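Local atomic coordinates of CRISPR-associated protein,CRISPR-associated endonuclease Cas9 (Corynebacterium diphtheriae, PDB entry 6JOO), a protein that is an RNA-guided CRISPR endonuclease of bacterial antiviral defence that needs magnesium to cut invading double-stranded DNA matching its guide RNA. Residues P103-A111 with A177-L185; D680-L689 with N725-A733. All blocks are in the same frame, centred on the assembly; numbering follows the deposited sequence.

Contact 1: P103-A111 with A177-L185. With nucleotides of chain B.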
loop_
_atom_site.group_PDB
_atom_site.type_symbol
_atom_site.label_atom_id
_atom_site.label_comp_id
_atom_site.label_asym_id
_atom_site.label_seq_id
_atom_site.Cartn_x
_atom_site.Cartn_y
_atom_site.Cartn_z
ATOM N N PRO A 103 3.756 1.262 40.845
ATOM C CA PRO A 103 2.505 0.672 40.343
ATOM C C PRO A 103 2.438 -0.836 40.497
ATOM O O PRO A 103 1.348 -1.373 40.725
ATOM C CB PRO A 103 2.488 1.090 38.867
ATOM C CG PRO A 103 3.911 1.340 38.537
ATOM C CD PRO A 103 4.477 1.960 39.766
ATOM N N TRP A 104 3.567 -1.539 40.385
ATOM C CA TRP A 104 3.543 -2.987 40.567
ATOM C C TRP A 104 3.282 -3.359 42.022
ATOM O O TRP A 104 2.563 -4.325 42.301
ATOM C CB TRP A 104 4.853 -3.607 40.084
ATOM C CG TRP A 104 4.949 -3.726 38.597
ATOM C CD1 TRP A 104 5.666 -2.925 37.756
ATOM C CD2 TRP A 104 4.305 -4.702 37.769
ATOM N NE1 TRP A 104 5.511 -3.343 36.457
ATOM C CE2 TRP A 104 4.679 -4.432 36.437
ATOM C CE3 TRP A 104 3.449 -5.778 38.023
ATOM C CZ2 TRP A 104 4.227 -5.198 35.363
ATOM C CZ3 TRP A 104 3.001 -6.538 36.954
ATOM C CH2 TRP A 104 3.391 -6.245 35.643
ATOM N N LYS A 105 3.861 -2.609 42.962
ATOM C CA LYS A 105 3.619 -2.880 44.376
ATOM C C LYS A 105 2.161 -2.633 44.741
ATOM O O LYS A 105 1.566 -3.397 45.512
ATOM C CB LYS A 105 4.550 -2.024 45.237
ATOM C CG LYS A 105 4.061 -1.783 46.660
ATOM C CD LYS A 105 4.076 -3.055 47.494
ATOM C CE LYS A 105 3.440 -2.816 48.852
ATOM N NZ LYS A 105 3.357 -4.067 49.653
ATOM N N VAL A 106 1.562 -1.579 44.185
ATOM C CA VAL A 106 0.173 -1.258 44.499
ATOM C C VAL A 106 -0.768 -2.321 43.943
ATOM O O VAL A 106 -1.743 -2.708 44.600
ATOM C CB VAL A 106 -0.179 0.144 43.971
ATOM C CG1 VAL A 106 -1.665 0.399 44.107
ATOM C CG2 VAL A 106 0.612 1.203 44.716
ATOM N N ARG A 107 -0.501 -2.805 42.727
ATOM C CA ARG A 107 -1.358 -3.830 42.136
ATOM C C ARG A 107 -1.330 -5.121 42.944
ATOM O O ARG A 107 -2.337 -5.837 43.004
ATOM C CB ARG A 107 -0.938 -4.105 40.692
ATOM C CG ARG A 107 -1.305 -3.006 39.712
ATOM C CD ARG A 107 -0.740 -3.295 38.330
ATOM N NE ARG A 107 -1.126 -4.616 37.840
ATOM C CZ ARG A 107 -0.736 -5.122 36.675
ATOM N NH1 ARG A 107 0.053 -4.417 35.875
ATOM N NH2 ARG A 107 -1.133 -6.332 36.305
ATOM N N ALA A 108 -0.192 -5.438 43.563
ATOM C CA ALA A 108 -0.114 -6.614 44.419
ATOM C C ALA A 108 -0.710 -6.357 45.794
ATOM O O ALA A 108 -1.283 -7.270 46.397
ATOM C CB ALA A 108 1.339 -7.069 44.557
ATOM N N GLU A 109 -0.589 -5.130 46.305
ATOM C CA GLU A 109 -1.136 -4.817 47.621
ATOM C C GLU A 109 -2.660 -4.775 47.591
ATOM O O GLU A 109 -3.319 -5.242 48.528
ATOM C CB GLU A 109 -0.568 -3.485 48.113
ATOM C CG GLU A 109 -1.129 -3.012 49.444
ATOM C CD GLU A 109 -0.886 -1.534 49.683
ATOM O OE1 GLU A 109 -0.642 -0.804 48.698
ATOM O OE2 GLU A 109 -0.937 -1.101 50.854
ATOM N N LEU A 110 -3.236 -4.224 46.520
ATOM C CA LEU A 110 -4.687 -4.131 46.392
ATOM C C LEU A 110 -5.353 -5.491 46.234
ATOM O O LEU A 110 -6.530 -5.634 46.583
ATOM C CB LEU A 110 -5.050 -3.242 45.204
ATOM C CG LEU A 110 -4.871 -1.734 45.399
ATOM C CD1 LEU A 110 -5.046 -0.995 44.083
ATOM C CD2 LEU A 110 -5.871 -1.231 46.422
ATOM N N ALA A 111 -4.633 -6.489 45.732
ATOM C CA ALA A 111 -5.192 -7.814 45.510
ATOM C C ALA A 111 -5.021 -8.737 46.710
ATOM O O ALA A 111 -5.278 -9.940 46.591
ATOM C CB ALA A 111 -4.558 -8.448 44.272
ATOM N N ALA A 177 -3.330 -16.444 42.047
ATOM C CA ALA A 177 -2.318 -15.401 41.966
ATOM C C ALA A 177 -2.613 -14.496 40.779
ATOM O O ALA A 177 -2.792 -14.978 39.656
ATOM C CB ALA A 177 -0.916 -16.003 41.839
ATOM N N THR A 178 -2.669 -13.192 41.031
ATOM C CA THR A 178 -2.854 -12.230 39.957
ATOM C C THR A 178 -1.512 -11.911 39.302
ATOM O O THR A 178 -0.443 -12.220 39.835
ATOM C CB THR A 178 -3.508 -10.949 40.479
ATOM O OG1 THR A 178 -2.521 -10.124 41.110
ATOM C CG2 THR A 178 -4.597 -11.283 41.490
ATOM N N VAL A 179 -1.582 -11.286 38.125
ATOM C CA VAL A 179 -0.368 -10.953 37.382
ATOM C C VAL A 179 0.528 -10.036 38.203
ATOM O O VAL A 179 1.760 -10.149 38.168
ATOM C CB VAL A 179 -0.729 -10.320 36.024
ATOM C CG1 VAL A 179 0.526 -10.032 35.213
ATOM C CG2 VAL A 179 -1.680 -11.218 35.250
ATOM N N GLY A 180 -0.075 -9.126 38.970
ATOM C CA GLY A 180 0.714 -8.156 39.710
ATOM C C GLY A 180 1.505 -8.770 40.849
ATOM O O GLY A 180 2.674 -8.431 41.056
ATOM N N GLN A 181 0.887 -9.681 41.604
ATOM C CA GLN A 181 1.536 -10.217 42.793
ATOM C C GLN A 181 2.574 -11.289 42.479
ATOM O O GLN A 181 3.392 -11.608 43.349
ATOM C CB GLN A 181 0.486 -10.761 43.766
ATOM C CG GLN A 181 -0.534 -11.697 43.143
ATOM C CD GLN A 181 -1.794 -11.827 43.981
ATOM O OE1 GLN A 181 -2.590 -12.746 43.790
ATOM N NE2 GLN A 181 -1.985 -10.897 44.910
HETATM N N MSE A 182 2.572 -11.845 41.272
HETATM C CA MSE A 182 3.639 -12.753 40.867
HETATM C C MSE A 182 4.916 -11.966 40.599
HETATM O O MSE A 182 5.999 -12.312 41.073
HETATM C CB MSE A 182 3.250 -13.536 39.614
HETATM C CG MSE A 182 1.941 -14.284 39.701
HETATM SE SE MSE A 182 1.717 -15.449 38.156
HETATM C CE MSE A 182 2.686 -14.394 36.833
ATOM N N VAL A 183 4.758 -10.894 39.822
ATOM C CA VAL A 183 5.887 -10.075 39.396
ATOM C C VAL A 183 6.546 -9.381 40.579
ATOM O O VAL A 183 7.768 -9.176 40.590
ATOM C CB VAL A 183 5.406 -9.066 38.332
ATOM C CG1 VAL A 183 6.371 -7.900 38.203
ATOM C CG2 VAL A 183 5.215 -9.764 36.991
ATOM N N THR A 184 5.765 -9.036 41.606
ATOM C CA THR A 184 6.269 -8.171 42.668
ATOM C C THR A 184 7.411 -8.824 43.441
ATOM O O THR A 184 8.360 -8.143 43.847
ATOM C CB THR A 184 5.131 -7.790 43.613
ATOM O OG1 THR A 184 4.028 -7.291 42.847
ATOM C CG2 THR A 184 5.582 -6.712 44.587
ATOM N N LEU A 185 7.351 -10.141 43.642
ATOM C CA LEU A 185 8.358 -10.813 44.453
ATOM C C LEU A 185 9.695 -10.987 43.740
ATOM O O LEU A 185 10.670 -11.390 44.386
ATOM C CB LEU A 185 7.835 -12.175 44.922
ATOM C CG LEU A 185 7.327 -13.175 43.880
ATOM C CD1 LEU A 185 8.455 -14.045 43.344
ATOM C CD2 LEU A 185 6.216 -14.035 44.462
ATOM P P U B 44 7.026 -1.006 33.839
ATOM O OP1 U B 44 5.744 -1.675 34.169
ATOM O OP2 U B 44 7.675 -1.284 32.533
ATOM O "O5'" U B 44 6.805 0.563 33.981
ATOM C "C5'" U B 44 6.245 1.096 35.169
ATOM C "C4'" U B 44 6.365 2.594 35.220
ATOM O "O4'" U B 44 7.760 2.983 35.246
ATOM C "C3'" U B 44 5.802 3.342 34.028
ATOM O "O3'" U B 44 4.398 3.481 34.084
ATOM C "C2'" U B 44 6.546 4.668 34.086
ATOM O "O2'" U B 44 5.969 5.519 35.062
ATOM C "C1'" U B 44 7.919 4.226 34.595
ATOM N N1 U B 44 8.916 4.085 33.507
ATOM C C2 U B 44 9.475 5.250 33.023
ATOM O O2 U B 44 9.168 6.355 33.443
ATOM N N3 U B 44 10.403 5.080 32.025
ATOM C C4 U B 44 10.834 3.895 31.467
ATOM O O4 U B 44 11.687 3.921 30.570
ATOM C C5 U B 44 10.207 2.734 32.028
ATOM C C6 U B 44 9.297 2.864 33.004
#
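Ala108 sits against Gln181 and Thr184 where helix 102-110 packs across helix 179-184, a helix-helix crossing in the recognition lobe, in the part of the fusion preceding its glycine-serine linker. The short axes approach to 7.6 Å at a signed crossing angle of -122°, and Ala108 CA and Gln181 CA are 4.3 Å apart. The tight side is built round Trp104. Val183 CG1 lies over one face of its six-membered ring, 3.8 Å from the centroid, a CH-pi contact, while Arg107 NH1 lies over the rim of the opposite face and Gly180, which has no side chain, meets the ring edge through its CA. The Arg107 guanidinium is in turn held by a salt bridge to Glu212 and a hydrogen bond to His131. Trp104 NE1 donates to OP1 of U44 of chain B, the guide RNA, at 2.8 Å, with 147° at the hydrogen. Toward solvent the contact thins: Lys105 is exposed, and only its backbone approaches Thr184 CG2. At the N-terminus of helix 179-184, Thr178 and Gln181 form a capping box, its Gln181 N to Thr178 OG1 arm weak. A chi1 of 50° sets Gln181 CG between the backbone N and the carbonyl carbon, and from there the extended chain brings OE1 to Thr178 N at 2.8 Å, while Gln181 NE2 rests 3.6 Å from Ala111 CB.

Contact 2: D680-L689 with N725-A733. With nucleotides of chain C; nucleotides of chain B.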
loop_
_atom_site.group_PDB
_atom_site.type_symbol
_atom_site.label_atom_id
_atom_site.label_comp_id
_atom_site.label_asym_id
_atom_site.label_seq_id
_atom_site.Cartn_x
_atom_site.Cartn_y
_atom_site.Cartn_z
ATOM N N ASP A 680 29.798 22.908 11.290
ATOM C CA ASP A 680 28.997 22.705 12.492
ATOM C C ASP A 680 27.679 23.463 12.413
ATOM O O ASP A 680 26.643 22.966 12.870
ATOM C CB ASP A 680 29.790 23.132 13.727
ATOM C CG ASP A 680 31.078 22.352 13.889
ATOM O OD1 ASP A 680 31.095 21.153 13.538
ATOM O OD2 ASP A 680 32.073 22.938 14.363
ATOM N N ILE A 681 27.695 24.665 11.836
ATOM C CA ILE A 681 26.475 25.462 11.756
ATOM C C ILE A 681 25.473 24.805 10.816
ATOM O O ILE A 681 24.269 24.760 11.099
ATOM C CB ILE A 681 26.809 26.902 11.330
ATOM C CG1 ILE A 681 27.677 27.574 12.397
ATOM C CG2 ILE A 681 25.541 27.701 11.085
ATOM C CD1 ILE A 681 28.130 28.967 12.037
ATOM N N ASP A 682 25.954 24.262 9.697
ATOM C CA ASP A 682 25.103 23.550 8.751
ATOM C C ASP A 682 24.522 22.259 9.320
ATOM O O ASP A 682 23.721 21.610 8.636
ATOM C CB ASP A 682 25.890 23.252 7.472
ATOM C CG ASP A 682 26.131 24.495 6.634
ATOM O OD1 ASP A 682 25.558 25.554 6.967
ATOM O OD2 ASP A 682 26.895 24.415 5.646
ATOM N N LYS A 683 24.895 21.867 10.537
ATOM C CA LYS A 683 24.313 20.707 11.194
ATOM C C LYS A 683 23.281 21.096 12.239
ATOM O O LYS A 683 22.863 20.245 13.029
ATOM C CB LYS A 683 25.407 19.849 11.836
ATOM C CG LYS A 683 26.398 19.263 10.843
ATOM C CD LYS A 683 27.490 18.464 11.536
ATOM C CE LYS A 683 28.511 17.947 10.535
ATOM N NZ LYS A 683 29.605 17.184 11.199
ATOM N N ALA A 684 22.871 22.362 12.263
ATOM C CA ALA A 684 21.867 22.814 13.216
ATOM C C ALA A 684 20.565 22.046 13.034
ATOM O O ALA A 684 20.168 21.717 11.914
ATOM C CB ALA A 684 21.620 24.314 13.053
ATOM N N SER A 685 19.893 21.770 14.151
ATOM C CA SER A 685 18.700 20.931 14.154
ATOM C C SER A 685 17.439 21.662 13.704
ATOM O O SER A 685 16.385 21.027 13.595
ATOM C CB SER A 685 18.489 20.340 15.550
ATOM O OG SER A 685 18.585 21.344 16.547
ATOM N N SER A 686 17.510 22.964 13.437
ATOM C CA SER A 686 16.342 23.702 12.981
ATOM C C SER A 686 16.796 24.836 12.076
ATOM O O SER A 686 17.940 25.291 12.143
ATOM C CB SER A 686 15.522 24.257 14.151
ATOM O OG SER A 686 16.171 25.366 14.750
ATOM N N GLU A 687 15.874 25.294 11.228
ATOM C CA GLU A 687 16.195 26.395 10.330
ATOM C C GLU A 687 16.334 27.707 11.091
ATOM O O GLU A 687 17.171 28.547 10.743
ATOM C CB GLU A 687 15.127 26.516 9.247
ATOM C CG GLU A 687 14.835 25.223 8.503
ATOM C CD GLU A 687 13.878 25.433 7.347
ATOM O OE1 GLU A 687 13.474 26.594 7.120
ATOM O OE2 GLU A 687 13.531 24.446 6.664
ATOM N N ALA A 688 15.520 27.900 12.133
ATOM C CA ALA A 688 15.619 29.121 12.925
ATOM C C ALA A 688 16.980 29.229 13.600
ATOM O O ALA A 688 17.558 30.318 13.680
ATOM C CB ALA A 688 14.497 29.169 13.963
ATOM N N LEU A 689 17.510 28.106 14.089
ATOM C CA LEU A 689 18.846 28.123 14.675
ATOM C C LEU A 689 19.894 28.463 13.628
ATOM O O LEU A 689 20.851 29.197 13.908
ATOM C CB LEU A 689 19.152 26.774 15.326
ATOM C CG LEU A 689 20.541 26.595 15.940
ATOM C CD1 LEU A 689 20.843 27.696 16.945
ATOM C CD2 LEU A 689 20.649 25.231 16.595
ATOM N N ASN A 725 22.704 24.864 26.063
ATOM C CA ASN A 725 22.969 23.875 25.028
ATOM C C ASN A 725 22.103 24.127 23.801
ATOM O O ASN A 725 20.941 24.530 23.911
ATOM C CB ASN A 725 22.705 22.467 25.558
ATOM C CG ASN A 725 23.888 21.890 26.295
ATOM O OD1 ASN A 725 24.894 22.566 26.507
ATOM N ND2 ASN A 725 23.775 20.630 26.692
ATOM N N ILE A 726 22.674 23.882 22.627
ATOM C CA ILE A 726 21.934 23.914 21.374
ATOM C C ILE A 726 22.128 22.576 20.678
ATOM O O ILE A 726 23.147 21.904 20.852
ATOM C CB ILE A 726 22.365 25.085 20.463
ATOM C CG1 ILE A 726 23.772 24.862 19.912
ATOM C CG2 ILE A 726 22.316 26.395 21.226
ATOM C CD1 ILE A 726 24.188 25.912 18.909
ATOM N N GLY A 727 21.125 22.181 19.889
ATOM C CA GLY A 727 21.134 20.879 19.253
ATOM C C GLY A 727 21.725 20.930 17.860
ATOM O O GLY A 727 21.324 21.752 17.032
ATOM N N LEU A 728 22.683 20.043 17.603
ATOM C CA LEU A 728 23.288 19.898 16.289
ATOM C C LEU A 728 23.212 18.442 15.860
ATOM O O LEU A 728 23.251 17.530 16.691
ATOM C CB LEU A 728 24.751 20.357 16.275
ATOM C CG LEU A 728 25.076 21.755 16.797
ATOM C CD1 LEU A 728 26.567 21.994 16.682
ATOM C CD2 LEU A 728 24.305 22.822 16.044
ATOM N N PHE A 729 23.101 18.231 14.558
ATOM C CA PHE A 729 23.079 16.875 14.032
ATOM C C PHE A 729 24.473 16.265 14.126
ATOM O O PHE A 729 25.454 16.904 13.726
ATOM C CB PHE A 729 22.598 16.870 12.585
ATOM C CG PHE A 729 21.147 17.217 12.426
ATOM C CD1 PHE A 729 20.191 16.673 13.269
ATOM C CD2 PHE A 729 20.737 18.089 11.433
ATOM C CE1 PHE A 729 18.853 16.993 13.120
ATOM C CE2 PHE A 729 19.404 18.415 11.280
ATOM C CZ PHE A 729 18.461 17.866 12.125
ATOM N N PRO A 730 24.607 15.042 14.645
ATOM C CA PRO A 730 25.939 14.430 14.759
ATOM C C PRO A 730 26.512 13.957 13.436
ATOM O O PRO A 730 27.690 13.579 13.396
ATOM C CB PRO A 730 25.697 13.249 15.703
ATOM C CG PRO A 730 24.276 12.878 15.455
ATOM C CD PRO A 730 23.549 14.169 15.183
ATOM N N VAL A 731 25.726 13.958 12.361
ATOM C CA VAL A 731 26.173 13.468 11.067
ATOM C C VAL A 731 25.996 14.570 10.032
ATOM O O VAL A 731 25.223 15.513 10.214
ATOM C CB VAL A 731 25.415 12.197 10.637
ATOM C CG1 VAL A 731 25.713 11.059 11.596
ATOM C CG2 VAL A 731 23.920 12.472 10.581
ATOM N N SER A 732 26.737 14.441 8.933
ATOM C CA SER A 732 26.613 15.377 7.826
ATOM C C SER A 732 25.391 15.106 6.962
ATOM O O SER A 732 25.076 15.921 6.089
ATOM C CB SER A 732 27.869 15.337 6.951
ATOM O OG SER A 732 29.031 15.648 7.698
ATOM N N ALA A 733 24.703 13.989 7.178
ATOM C CA ALA A 733 23.557 13.658 6.348
ATOM C C ALA A 733 22.419 14.635 6.604
ATOM O O ALA A 733 22.310 15.229 7.682
ATOM C CB ALA A 733 23.097 12.226 6.619
ATOM P P DA C 5 26.769 11.436 5.694
ATOM O OP1 DA C 5 26.417 11.743 7.096
ATOM O OP2 DA C 5 26.880 12.536 4.715
ATOM O "O5'" DA C 5 28.138 10.630 5.725
ATOM C "C5'" DA C 5 28.226 9.442 6.481
ATOM C "C4'" DA C 5 29.517 8.715 6.173
ATOM O "O4'" DA C 5 29.438 8.118 4.860
ATOM C "C3'" DA C 5 30.769 9.588 6.186
ATOM O "O3'" DA C 5 31.699 9.051 7.105
ATOM C "C2'" DA C 5 31.288 9.542 4.740
ATOM C "C1'" DA C 5 30.663 8.267 4.188
ATOM N N9 DA C 5 30.369 8.338 2.757
ATOM C C8 DA C 5 29.771 9.376 2.102
ATOM N N7 DA C 5 29.606 9.172 0.817
ATOM C C5 DA C 5 30.124 7.906 0.609
ATOM C C6 DA C 5 30.246 7.111 -0.550
ATOM N N6 DA C 5 29.833 7.503 -1.761
ATOM N N1 DA C 5 30.810 5.894 -0.417
ATOM C C2 DA C 5 31.221 5.506 0.795
ATOM N N3 DA C 5 31.161 6.162 1.957
ATOM C C4 DA C 5 30.597 7.370 1.794
ATOM P P U B 63 14.116 34.817 7.865
ATOM O OP1 U B 63 14.258 36.198 8.399
ATOM O OP2 U B 63 15.231 34.185 7.115
ATOM O "O5'" U B 63 13.704 33.861 9.073
ATOM C "C5'" U B 63 13.566 32.458 8.874
ATOM C "C4'" U B 63 13.442 31.705 10.177
ATOM O "O4'" U B 63 14.589 31.995 11.025
ATOM C "C3'" U B 63 12.206 32.027 11.015
ATOM O "O3'" U B 63 11.801 30.845 11.703
ATOM C "C2'" U B 63 12.748 33.023 12.034
ATOM O "O2'" U B 63 11.999 33.114 13.227
ATOM C "C1'" U B 63 14.136 32.452 12.285
ATOM N N1 U B 63 15.113 33.405 12.826
ATOM C C2 U B 63 15.426 33.276 14.164
ATOM O O2 U B 63 14.917 32.430 14.882
ATOM N N3 U B 63 16.351 34.175 14.634
ATOM C C4 U B 63 16.983 35.167 13.912
ATOM O O4 U B 63 17.796 35.904 14.477
ATOM C C5 U B 63 16.607 35.231 12.530
ATOM C C6 U B 63 15.707 34.368 12.044
#
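A lone antiparallel bridge between Ala684 and Leu728, inside the Cas9 beta-hairpin domain and in the part of the fusion following the linker, joins the turn between helices 678-681 and 687-694 to the end of strand 725-728. The evidence is the bonding on both flanks. Phe729 N donates to Lys683 O almost straight (176° at the hydrogen), although its modelled length is doubtful, and Ser685 N donates to Gly727 O at 3.2 Å. Ala684 and Leu728 are thus a non-hydrogen-bonded pair, with CA atoms 4.5 Å apart. Gly727 O accepts a second bond, from Ser685 OG at 2.8 Å; a chi1 of 49° sets this hydroxyl between the backbone N and the carbonyl carbon, and both donors come from the same face above the carbonyl plane. Beyond the bridge the Phe729 ring lies against the loop, with Ser685 CA over one face, toward the rim, 4.0 Å from the centroid, a CH-pi contact. The extended Lys683 chain runs alongside the backbone of Phe729 and Val731 toward Ser732. At the bridge itself Leu728 CD2 packs on Ala684 CA at 3.7 Å, and Leu689 CD2 packs on Ile726 CB and Leu728 CD2. Ser686 caps helix 687-694, its OG accepting from Leu689 N. Nucleic acid lies at both ends, with Ala688 CB 3.4 Å from O2 of U63 of chain B and Ala733 N 2.8 Å from phosphate oxygen OP1 of DA5 of chain C. Strand 725-728 also bonds to strand 668-671 through Ile726 and Leu728, making this a loop docked by one bridge onto a two-stranded antiparallel sheet.

Both segments of contact 1 precede those of contact 2 along the chain, and the glycine-serine linker of the construct separates the two contacts. Their centres are 46 Å apart and their nearest atoms about 30 Å, and they share no helix, strand or sheet. The 103-111 with 177-185 pair joins two helices, 102-110 and 179-184, whereas 680-689 with 725-733 joins a loop between helices to a strand in the beta-hairpin domain, which also carries the zinc site of His712 and His719. Both touch chain B, at U44 and U63 respectively, and contact 2 also borders DNA. The common element is therefore the guide RNA, approached by two distant parts of Cas9.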